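Local coordinates for protein Hpy188I (Helicobacter pylori, PDB 3OQG) that probably cuts double-stranded DNA at a specific short sequence, as a restriction endonuclease of the GIY-YIG nuclease family, at residues N68-Q78 / K127-Q138; R94-V103 / T113-S121. All coordinates share one frame; numbering follows the deposited sequence.

Contact 1 of 2, residues N68-Q78 / K127-Q138; sequences NEGLVYVFVIQ and KIVQVYAFFPEQ
With CG beside its own backbone N (chi1 -65°), Phe135 lays its ring between Asn68 and Leu71, while Leu71, its CG lodged between backbone N and carbonyl carbon (chi1 68°), sends CD1 toward Ala133 CB, 3.8 Å away. A CH-pi contact puts Leu71 CB over one face of the Phe135 ring, 4.0 Å from the centroid; Asn68 CB approaches Phe135 CE1 to 3.4 Å. Both segments belong to the central antiparallel sheet of the GIY-YIG fold, where residues 71-73 probably correspond to the family's GIY motif. The axes of strands 71-77 and 129-134 run at 156°, and three hydrogen-bonded pairs, Val72-Phe134, Val74-Tyr132 and Val76-Gln130, join them by six backbone bonds. Between these pairs, Tyr73-Ala133 and Phe75-Val131 turn to the other face of the sheet. There Phe75 lies side by side with Val131, its CE1 3.7 Å from Val131 CG2, and its CB rests 3.8 Å from Val129 CG1. On the face of Val74 and Tyr132, Val76 CG2 packs 3.8 Å from Tyr132 CD2, while Phe134 continues to Phe144 of the second subunit. Gly70 and Leu71 together face Ser87 in a G1 beta bulge at the start of the probable GIY segment. At the other end a water joins the strand ends: it accepts from Gln78 N at 2.8 Å and donates to Gln130 OE1 and, at 2.6 Å, to Ile128 O.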
# COMPACT_ATOMS: atom_id res chain seq x y z
N ASN A 68 0.75 5.58 18.87
CA ASN A 68 1.88 6.13 18.11
C ASN A 68 1.88 5.63 16.67
O ASN A 68 1.68 4.44 16.42
CB ASN A 68 3.21 5.76 18.76
CG ASN A 68 3.75 6.84 19.67
OD1 ASN A 68 3.02 7.71 20.15
ND2 ASN A 68 5.06 6.78 19.93
N GLU A 69 2.14 6.54 15.73
CA GLU A 69 2.08 6.24 14.28
C GLU A 69 3.47 6.17 13.67
O GLU A 69 4.31 7.01 13.99
CB GLU A 69 1.31 7.36 13.59
CG GLU A 69 -0.09 7.55 14.08
CD GLU A 69 -0.84 8.60 13.30
OE1 GLU A 69 -0.36 9.75 13.23
OE2 GLU A 69 -1.91 8.26 12.76
N GLY A 70 3.71 5.22 12.77
CA GLY A 70 4.99 5.14 12.07
C GLY A 70 5.96 4.25 12.82
O GLY A 70 6.71 4.72 13.69
N LEU A 71 5.92 2.96 12.52
CA LEU A 71 6.76 1.98 13.21
C LEU A 71 7.24 0.89 12.25
O LEU A 71 6.61 0.61 11.22
CB LEU A 71 6.00 1.32 14.37
CG LEU A 71 4.81 0.39 14.06
CD1 LEU A 71 4.54 -0.59 15.24
CD2 LEU A 71 3.59 1.24 13.75
N VAL A 72 8.36 0.29 12.62
CA VAL A 72 8.74 -1.01 12.12
C VAL A 72 8.39 -2.01 13.22
O VAL A 72 8.60 -1.75 14.41
CB VAL A 72 10.24 -1.09 11.76
CG1 VAL A 72 10.58 -2.47 11.20
CG2 VAL A 72 10.62 0.01 10.78
N TYR A 73 7.79 -3.13 12.82
CA TYR A 73 7.44 -4.19 13.77
C TYR A 73 8.00 -5.54 13.38
O TYR A 73 8.30 -5.80 12.20
CB TYR A 73 5.93 -4.28 13.97
CG TYR A 73 5.16 -4.59 12.72
CD1 TYR A 73 4.60 -3.58 11.96
CD2 TYR A 73 4.97 -5.91 12.30
CE1 TYR A 73 3.87 -3.87 10.79
CE2 TYR A 73 4.23 -6.22 11.19
CZ TYR A 73 3.70 -5.20 10.42
OH TYR A 73 3.00 -5.50 9.29
N VAL A 74 8.17 -6.39 14.40
CA VAL A 74 8.62 -7.76 14.23
C VAL A 74 7.63 -8.64 14.96
O VAL A 74 7.36 -8.41 16.14
CB VAL A 74 10.05 -7.99 14.80
CG1 VAL A 74 10.57 -9.42 14.46
CG2 VAL A 74 11.02 -6.89 14.28
N PHE A 75 7.07 -9.62 14.25
CA PHE A 75 6.18 -10.64 14.80
C PHE A 75 7.04 -11.83 15.18
O PHE A 75 7.73 -12.41 14.33
CB PHE A 75 5.15 -11.08 13.76
CG PHE A 75 4.01 -10.11 13.53
CD1 PHE A 75 3.92 -8.88 14.20
CD2 PHE A 75 3.03 -10.42 12.60
CE1 PHE A 75 2.83 -8.02 13.99
CE2 PHE A 75 1.95 -9.55 12.38
CZ PHE A 75 1.87 -8.35 13.06
N VAL A 76 6.96 -12.22 16.45
CA VAL A 76 7.78 -13.31 16.97
C VAL A 76 6.84 -14.36 17.56
O VAL A 76 5.94 -14.04 18.35
CB VAL A 76 8.77 -12.80 18.03
CG1 VAL A 76 9.62 -13.95 18.63
CG2 VAL A 76 9.65 -11.74 17.41
N ILE A 77 7.07 -15.61 17.19
CA ILE A 77 6.24 -16.73 17.64
C ILE A 77 7.15 -17.79 18.23
O ILE A 77 8.01 -18.33 17.52
CB ILE A 77 5.40 -17.34 16.50
CG1 ILE A 77 4.57 -16.26 15.80
CG2 ILE A 77 4.54 -18.51 17.05
CD1 ILE A 77 3.81 -16.77 14.56
N GLN A 78 6.96 -18.09 19.51
CA GLN A 78 7.85 -19.01 20.23
C GLN A 78 9.32 -18.73 19.92
O GLN A 78 10.09 -19.63 19.55
CB GLN A 78 7.49 -20.47 19.92
CG GLN A 78 6.18 -20.89 20.56
CD GLN A 78 5.92 -22.37 20.44
OE1 GLN A 78 6.84 -23.16 20.22
NE2 GLN A 78 4.67 -22.77 20.62
N LYS A 127 -0.77 -19.69 18.09
CA LYS A 127 0.02 -19.24 19.22
C LYS A 127 -0.07 -17.73 19.38
O LYS A 127 -0.31 -16.99 18.42
CB LYS A 127 1.50 -19.62 19.04
CG LYS A 127 1.78 -21.10 18.85
CD LYS A 127 1.42 -21.92 20.07
CE LYS A 127 1.63 -23.41 19.85
NZ LYS A 127 1.40 -24.17 21.12
N ILE A 128 0.13 -17.27 20.61
CA ILE A 128 0.19 -15.83 20.87
C ILE A 128 1.47 -15.31 20.21
O ILE A 128 2.52 -15.97 20.22
CB ILE A 128 0.12 -15.54 22.38
CG1 ILE A 128 -1.30 -15.87 22.91
CG2 ILE A 128 0.44 -14.12 22.63
CD1 ILE A 128 -1.39 -15.96 24.41
N VAL A 129 1.34 -14.15 19.56
CA VAL A 129 2.44 -13.54 18.83
C VAL A 129 2.94 -12.33 19.59
O VAL A 129 2.16 -11.45 19.94
CB VAL A 129 1.97 -13.06 17.43
CG1 VAL A 129 3.09 -12.46 16.66
CG2 VAL A 129 1.29 -14.19 16.68
N GLN A 130 4.24 -12.28 19.86
CA GLN A 130 4.82 -11.09 20.43
C GLN A 130 5.15 -10.11 19.31
O GLN A 130 5.74 -10.50 18.27
CB GLN A 130 6.06 -11.42 21.27
CG GLN A 130 5.76 -12.15 22.58
CD GLN A 130 5.28 -13.59 22.38
OE1 GLN A 130 5.94 -14.36 21.69
NE2 GLN A 130 4.14 -13.94 22.96
N VAL A 131 4.83 -8.84 19.54
CA VAL A 131 5.10 -7.78 18.59
C VAL A 131 6.10 -6.80 19.21
O VAL A 131 5.80 -6.14 20.19
CB VAL A 131 3.85 -6.99 18.18
CG1 VAL A 131 4.20 -5.99 17.05
CG2 VAL A 131 2.74 -7.96 17.72
N TYR A 132 7.29 -6.76 18.63
CA TYR A 132 8.33 -5.79 19.00
C TYR A 132 8.33 -4.66 17.99
O TYR A 132 8.08 -4.88 16.79
CB TYR A 132 9.70 -6.47 19.06
CG TYR A 132 9.85 -7.55 20.10
CD1 TYR A 132 10.40 -7.28 21.36
CD2 TYR A 132 9.49 -8.86 19.83
CE1 TYR A 132 10.56 -8.29 22.32
CE2 TYR A 132 9.60 -9.85 20.80
CZ TYR A 132 10.17 -9.57 22.03
OH TYR A 132 10.33 -10.57 22.97
N ALA A 133 8.59 -3.44 18.47
CA ALA A 133 8.46 -2.27 17.60
C ALA A 133 9.58 -1.28 17.77
O ALA A 133 10.16 -1.14 18.86
CB ALA A 133 7.15 -1.56 17.87
N PHE A 134 9.81 -0.53 16.69
CA PHE A 134 10.75 0.58 16.64
C PHE A 134 10.02 1.73 15.99
O PHE A 134 9.44 1.54 14.91
CB PHE A 134 11.94 0.18 15.78
CG PHE A 134 12.78 1.35 15.34
CD1 PHE A 134 13.43 2.14 16.27
CD2 PHE A 134 12.93 1.64 13.99
CE1 PHE A 134 14.21 3.23 15.87
CE2 PHE A 134 13.72 2.72 13.58
CZ PHE A 134 14.35 3.51 14.53
N PHE A 135 10.01 2.90 16.64
CA PHE A 135 9.33 4.09 16.13
C PHE A 135 10.41 5.09 15.68
O PHE A 135 11.04 5.73 16.53
CB PHE A 135 8.42 4.72 17.19
CG PHE A 135 7.27 3.85 17.60
CD1 PHE A 135 6.04 3.98 16.97
CD2 PHE A 135 7.41 2.91 18.60
CE1 PHE A 135 4.97 3.18 17.33
CE2 PHE A 135 6.34 2.10 18.97
CZ PHE A 135 5.12 2.24 18.32
N PRO A 136 10.69 5.17 14.36
CA PRO A 136 11.70 6.13 13.90
C PRO A 136 11.35 7.57 14.19
O PRO A 136 10.17 7.92 14.30
CB PRO A 136 11.76 5.90 12.39
CG PRO A 136 10.58 5.12 12.05
CD PRO A 136 10.16 4.36 13.25
N GLU A 137 12.36 8.41 14.33
CA GLU A 137 12.13 9.84 14.45
C GLU A 137 11.53 10.34 13.15
O GLU A 137 11.91 9.88 12.06
CB GLU A 137 13.43 10.59 14.73
CG GLU A 137 14.08 10.25 16.06
CD GLU A 137 15.31 11.08 16.33
OE1 GLU A 137 15.42 12.18 15.75
OE2 GLU A 137 16.17 10.63 17.12
N GLN A 138 10.59 11.27 13.26
CA GLN A 138 9.90 11.80 12.10
C GLN A 138 10.49 13.16 11.74
O GLN A 138 10.60 14.03 12.60
CB GLN A 138 8.42 11.94 12.39
CG GLN A 138 7.75 10.62 12.79
CD GLN A 138 6.31 10.80 13.19
OE1 GLN A 138 5.85 11.93 13.38
NE2 GLN A 138 5.60 9.70 13.35
O HOH W 1 2.86 10.86 13.82
O HOH W 2 7.57 7.26 13.66
O HOH W 3 4.87 -16.84 20.95

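Contact 2 of 2, residues R94-V103 / T113-S121. With nucleotides of chain C.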
# COMPACT_ATOMS: atom_id res chain seq x y z
N ARG A 94 -2.95 -1.46 11.86
CA ARG A 94 -2.28 -2.48 11.07
C ARG A 94 -2.85 -3.86 11.38
O ARG A 94 -3.02 -4.68 10.48
CB ARG A 94 -0.76 -2.47 11.26
CG ARG A 94 -0.01 -3.51 10.39
CD ARG A 94 -0.19 -3.22 8.89
NE ARG A 94 0.34 -4.23 7.96
CZ ARG A 94 -0.38 -5.22 7.42
NH1 ARG A 94 -1.63 -5.39 7.73
NH2 ARG A 94 0.18 -6.02 6.52
N VAL A 95 -3.12 -4.14 12.66
CA VAL A 95 -3.77 -5.40 13.02
C VAL A 95 -5.19 -5.50 12.44
O VAL A 95 -5.57 -6.56 11.96
CB VAL A 95 -3.76 -5.60 14.55
CG1 VAL A 95 -4.60 -6.86 14.94
CG2 VAL A 95 -2.31 -5.71 15.01
N GLN A 96 -5.97 -4.43 12.53
CA GLN A 96 -7.27 -4.27 11.85
C GLN A 96 -7.14 -4.72 10.38
O GLN A 96 -7.89 -5.56 9.88
CB GLN A 96 -7.63 -2.79 11.97
CG GLN A 96 -9.02 -2.36 11.62
CD GLN A 96 -9.17 -0.90 12.09
OE1 GLN A 96 -9.40 -0.00 11.29
NE2 GLN A 96 -8.91 -0.65 13.40
N SER A 97 -6.12 -4.19 9.72
CA SER A 97 -5.82 -4.58 8.33
C SER A 97 -5.52 -6.09 8.21
O SER A 97 -6.11 -6.77 7.36
CB SER A 97 -4.67 -3.71 7.80
OG SER A 97 -4.42 -3.98 6.41
N TYR A 98 -4.64 -6.64 9.04
CA TYR A 98 -4.44 -8.12 9.05
C TYR A 98 -5.74 -8.88 9.21
O TYR A 98 -5.96 -9.93 8.58
CB TYR A 98 -3.47 -8.54 10.14
CG TYR A 98 -2.02 -8.31 9.77
CD1 TYR A 98 -1.46 -8.95 8.67
CD2 TYR A 98 -1.21 -7.49 10.53
CE1 TYR A 98 -0.15 -8.77 8.34
CE2 TYR A 98 0.12 -7.30 10.21
CZ TYR A 98 0.65 -7.92 9.10
OH TYR A 98 1.98 -7.75 8.77
N ASN A 99 -6.64 -8.37 10.06
CA ASN A 99 -7.94 -9.01 10.25
C ASN A 99 -8.85 -9.00 9.01
O ASN A 99 -9.92 -9.62 9.03
CB ASN A 99 -8.65 -8.42 11.47
CG ASN A 99 -8.06 -8.91 12.76
OD1 ASN A 99 -7.40 -9.96 12.79
ND2 ASN A 99 -8.29 -8.15 13.86
N CYS A 100 -8.42 -8.30 7.95
CA CYS A 100 -9.07 -8.40 6.63
C CYS A 100 -8.71 -9.66 5.85
O CYS A 100 -9.30 -9.93 4.80
CB CYS A 100 -8.75 -7.18 5.78
SG CYS A 100 -9.43 -5.64 6.43
N GLY A 101 -7.73 -10.42 6.35
CA GLY A 101 -7.26 -11.63 5.69
C GLY A 101 -8.18 -12.83 5.78
O GLY A 101 -7.70 -13.94 5.81
N LYS A 102 -9.49 -12.62 5.85
CA LYS A 102 -10.45 -13.70 6.00
C LYS A 102 -10.61 -14.51 4.71
O LYS A 102 -10.50 -13.98 3.61
CB LYS A 102 -11.82 -13.16 6.48
CG LYS A 102 -11.80 -12.45 7.82
CD LYS A 102 -13.22 -12.25 8.26
CE LYS A 102 -13.36 -11.46 9.48
NZ LYS A 102 -14.79 -11.46 9.87
N VAL A 103 -10.91 -15.80 4.87
CA VAL A 103 -11.17 -16.66 3.73
C VAL A 103 -12.18 -16.06 2.75
O VAL A 103 -11.94 -16.06 1.53
CB VAL A 103 -11.61 -18.06 4.20
CG1 VAL A 103 -12.16 -18.90 3.03
CG2 VAL A 103 -10.46 -18.77 4.93
N THR A 113 -3.30 -10.29 -0.54
CA THR A 113 -2.76 -11.65 -0.37
C THR A 113 -1.89 -11.77 0.89
O THR A 113 -1.92 -12.82 1.55
CB THR A 113 -1.99 -12.19 -1.63
OG1 THR A 113 -0.77 -11.47 -1.79
CG2 THR A 113 -2.85 -12.10 -2.89
N THR A 114 -1.18 -10.71 1.25
CA THR A 114 -0.40 -10.64 2.48
C THR A 114 -1.27 -10.82 3.71
O THR A 114 -0.94 -11.62 4.60
CB THR A 114 0.32 -9.27 2.62
OG1 THR A 114 1.24 -9.11 1.54
CG2 THR A 114 1.09 -9.18 3.93
N ASN A 115 -2.34 -10.05 3.80
CA ASN A 115 -3.17 -10.12 4.99
C ASN A 115 -3.81 -11.51 5.12
O ASN A 115 -3.91 -12.06 6.22
CB ASN A 115 -4.21 -9.01 5.02
CG ASN A 115 -3.60 -7.68 5.39
OD1 ASN A 115 -2.55 -7.62 6.01
ND2 ASN A 115 -4.28 -6.59 5.00
N TYR A 116 -4.20 -12.08 3.99
CA TYR A 116 -4.71 -13.46 3.96
C TYR A 116 -3.68 -14.48 4.45
O TYR A 116 -3.96 -15.28 5.34
CB TYR A 116 -5.15 -13.80 2.55
CG TYR A 116 -5.47 -15.25 2.34
CD1 TYR A 116 -6.62 -15.82 2.86
CD2 TYR A 116 -4.59 -16.06 1.63
CE1 TYR A 116 -6.90 -17.20 2.65
CE2 TYR A 116 -4.87 -17.41 1.41
CZ TYR A 116 -6.00 -17.98 1.93
OH TYR A 116 -6.24 -19.33 1.68
N PHE A 117 -2.49 -14.45 3.88
CA PHE A 117 -1.43 -15.36 4.28
C PHE A 117 -1.09 -15.20 5.78
O PHE A 117 -0.97 -16.19 6.51
CB PHE A 117 -0.18 -15.18 3.41
CG PHE A 117 1.06 -15.80 4.02
CD1 PHE A 117 1.23 -17.17 3.99
CD2 PHE A 117 1.98 -15.02 4.71
CE1 PHE A 117 2.33 -17.76 4.61
CE2 PHE A 117 3.08 -15.61 5.33
CZ PHE A 117 3.25 -16.98 5.28
N VAL A 118 -0.93 -13.97 6.24
CA VAL A 118 -0.57 -13.75 7.65
C VAL A 118 -1.70 -14.13 8.61
O VAL A 118 -1.47 -14.87 9.56
CB VAL A 118 -0.05 -12.31 7.89
CG1 VAL A 118 0.21 -12.10 9.40
CG2 VAL A 118 1.21 -12.05 7.09
N LEU A 119 -2.93 -13.66 8.38
CA LEU A 119 -4.00 -13.97 9.32
C LEU A 119 -4.21 -15.50 9.39
O LEU A 119 -4.30 -16.07 10.48
CB LEU A 119 -5.29 -13.29 8.91
CG LEU A 119 -6.48 -13.63 9.81
CD1 LEU A 119 -6.24 -13.06 11.18
CD2 LEU A 119 -7.80 -13.09 9.23
N GLN A 120 -4.27 -16.14 8.23
CA GLN A 120 -4.59 -17.57 8.19
C GLN A 120 -3.46 -18.38 8.81
O GLN A 120 -3.72 -19.36 9.53
CB GLN A 120 -4.92 -18.07 6.79
CG GLN A 120 -6.16 -17.43 6.17
CD GLN A 120 -7.38 -17.57 7.05
OE1 GLN A 120 -7.65 -18.64 7.63
NE2 GLN A 120 -8.16 -16.49 7.14
N SER A 121 -2.22 -17.96 8.57
CA SER A 121 -1.06 -18.65 9.16
C SER A 121 -1.05 -18.50 10.67
O SER A 121 -0.85 -19.48 11.39
CB SER A 121 0.26 -18.14 8.57
OG SER A 121 0.39 -18.54 7.21
P DG C 6 3.62 -4.95 5.26
OP1 DG C 6 4.76 -4.62 6.14
OP2 DG C 6 2.81 -6.16 5.51
O5' DG C 6 2.67 -3.68 5.18
C5' DG C 6 3.07 -2.55 4.41
C4' DG C 6 1.88 -1.68 4.09
O4' DG C 6 0.92 -2.37 3.25
C3' DG C 6 1.10 -1.20 5.32
O3' DG C 6 0.90 0.21 5.23
C2' DG C 6 -0.23 -1.92 5.20
C1' DG C 6 -0.36 -2.00 3.70
N9 DG C 6 -1.34 -2.97 3.21
C8 DG C 6 -1.35 -4.34 3.39
N7 DG C 6 -2.41 -4.91 2.88
C5 DG C 6 -3.13 -3.87 2.31
C6 DG C 6 -4.37 -3.87 1.62
O6 DG C 6 -5.13 -4.82 1.38
N1 DG C 6 -4.73 -2.58 1.21
C2 DG C 6 -3.99 -1.44 1.45
N2 DG C 6 -4.50 -0.28 1.00
N3 DG C 6 -2.84 -1.43 2.09
C4 DG C 6 -2.47 -2.67 2.49
P DT C 5 4.71 -9.43 0.97
OP1 DT C 5 6.06 -9.42 1.58
OP2 DT C 5 3.68 -10.36 1.47
O5' DT C 5 4.14 -7.96 1.08
C5' DT C 5 4.99 -6.83 0.94
C4' DT C 5 4.27 -5.60 1.44
O4' DT C 5 3.22 -5.27 0.51
C3' DT C 5 3.60 -5.85 2.79
O3' DT C 5 4.24 -5.05 3.78
C2' DT C 5 2.13 -5.50 2.57
C1' DT C 5 2.08 -4.82 1.21
N1 DT C 5 0.90 -5.14 0.39
C2 DT C 5 0.08 -4.12 -0.01
O2 DT C 5 0.25 -2.95 0.31
N3 DT C 5 -0.97 -4.51 -0.81
C4 DT C 5 -1.27 -5.79 -1.22
O4 DT C 5 -2.24 -5.99 -1.95
C5 DT C 5 -0.37 -6.82 -0.75
C7 DT C 5 -0.62 -8.24 -1.16
C6 DT C 5 0.66 -6.45 0.02
P DA C 7 0.12 0.98 6.38
OP1 DA C 7 0.97 2.13 6.78
OP2 DA C 7 -0.34 0.02 7.42
O5' DA C 7 -1.16 1.55 5.64
C5' DA C 7 -1.01 2.37 4.48
C4' DA C 7 -2.34 2.97 4.07
O4' DA C 7 -3.21 1.94 3.55
C3' DA C 7 -3.12 3.68 5.17
O3' DA C 7 -3.66 4.91 4.66
C2' DA C 7 -4.22 2.70 5.53
C1' DA C 7 -4.45 1.92 4.25
N9 DA C 7 -4.81 0.52 4.47
C8 DA C 7 -4.04 -0.45 5.08
N7 DA C 7 -4.62 -1.62 5.16
C5 DA C 7 -5.86 -1.42 4.55
C6 DA C 7 -6.95 -2.27 4.33
N6 DA C 7 -6.98 -3.56 4.69
N1 DA C 7 -8.03 -1.75 3.70
C2 DA C 7 -8.00 -0.46 3.33
N3 DA C 7 -7.04 0.44 3.49
C4 DA C 7 -5.98 -0.11 4.12
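The DNA-facing surface of the GIY-YIG domain is built here from two helices, 91-98 and 113-125, whose short segments run at 86° to each other, with Asn115 at the junction. Arg94 grips Asn115 end-on, NH1 3.0 Å and NH2 3.2 Å from the single acceptor OD1, which lies in the guanidinium plane while the amide is turned well away from that plane. NH2 also donates to OP2 of DG6 of chain C at 2.8 Å, consistent with Asn115 fixing the guanidinium for its phosphate bond. The bend of the arginine chain (chi2 64°) carries the guanidinium over the Tyr98 ring, NH1 above its centre; the opposite guanidinium face meets the sugar of DG6. The other end of the same amide leads toward the bases: Asn115 ND2 donates to Ser97 OG at 3.0 Å, and that hydroxyl donates its proton to N7 of DA7 of chain C at 2.7 Å, on the major-groove edge of the adenine. Further along the same strand of DNA, Thr114 OG1 donates a hydrogen bond to OP2 of DT5 of chain C. Away from the DNA the joint becomes apolar, Tyr98 CE1 lying 3.5 Å from Val118 CG1 and Leu119 packing its CB against Tyr98 O in the turn that runs from Tyr98 to Gly101. Lacking a side chain, Gly101 lets its CA come within 3.4 Å of Asn115 O. The Gln120 amide, which is also bonded to Glu54, closes this end, NE2 donating to Gly101 O at 2.9 Å along a nearly straight 171° line.

In the fold
Contact 2 lies inside the chain loop that contact 1 closes, and helix 113-125 leads directly into strand 129-134. Contact 1 joins two inner strands of the sheet, held by regular backbone bonds and apolar side chains, with water and partly exposed groups at both ends. Contact 2 is buried between helices and DNA, and its bonds run mainly through side chains to polar groups, phosphates and base edges. The two meet on the sheet face of Tyr73 and Phe75: Tyr73 OH and Tyr98 OH are 2.5 Å apart, probably hydrogen-bonded, and Phe75 CZ packs 3.5 Å from Tyr98 CE2. Tyr73, probably the GIY tyrosine, lies beside Arg94 and packs on a DNA phosphate.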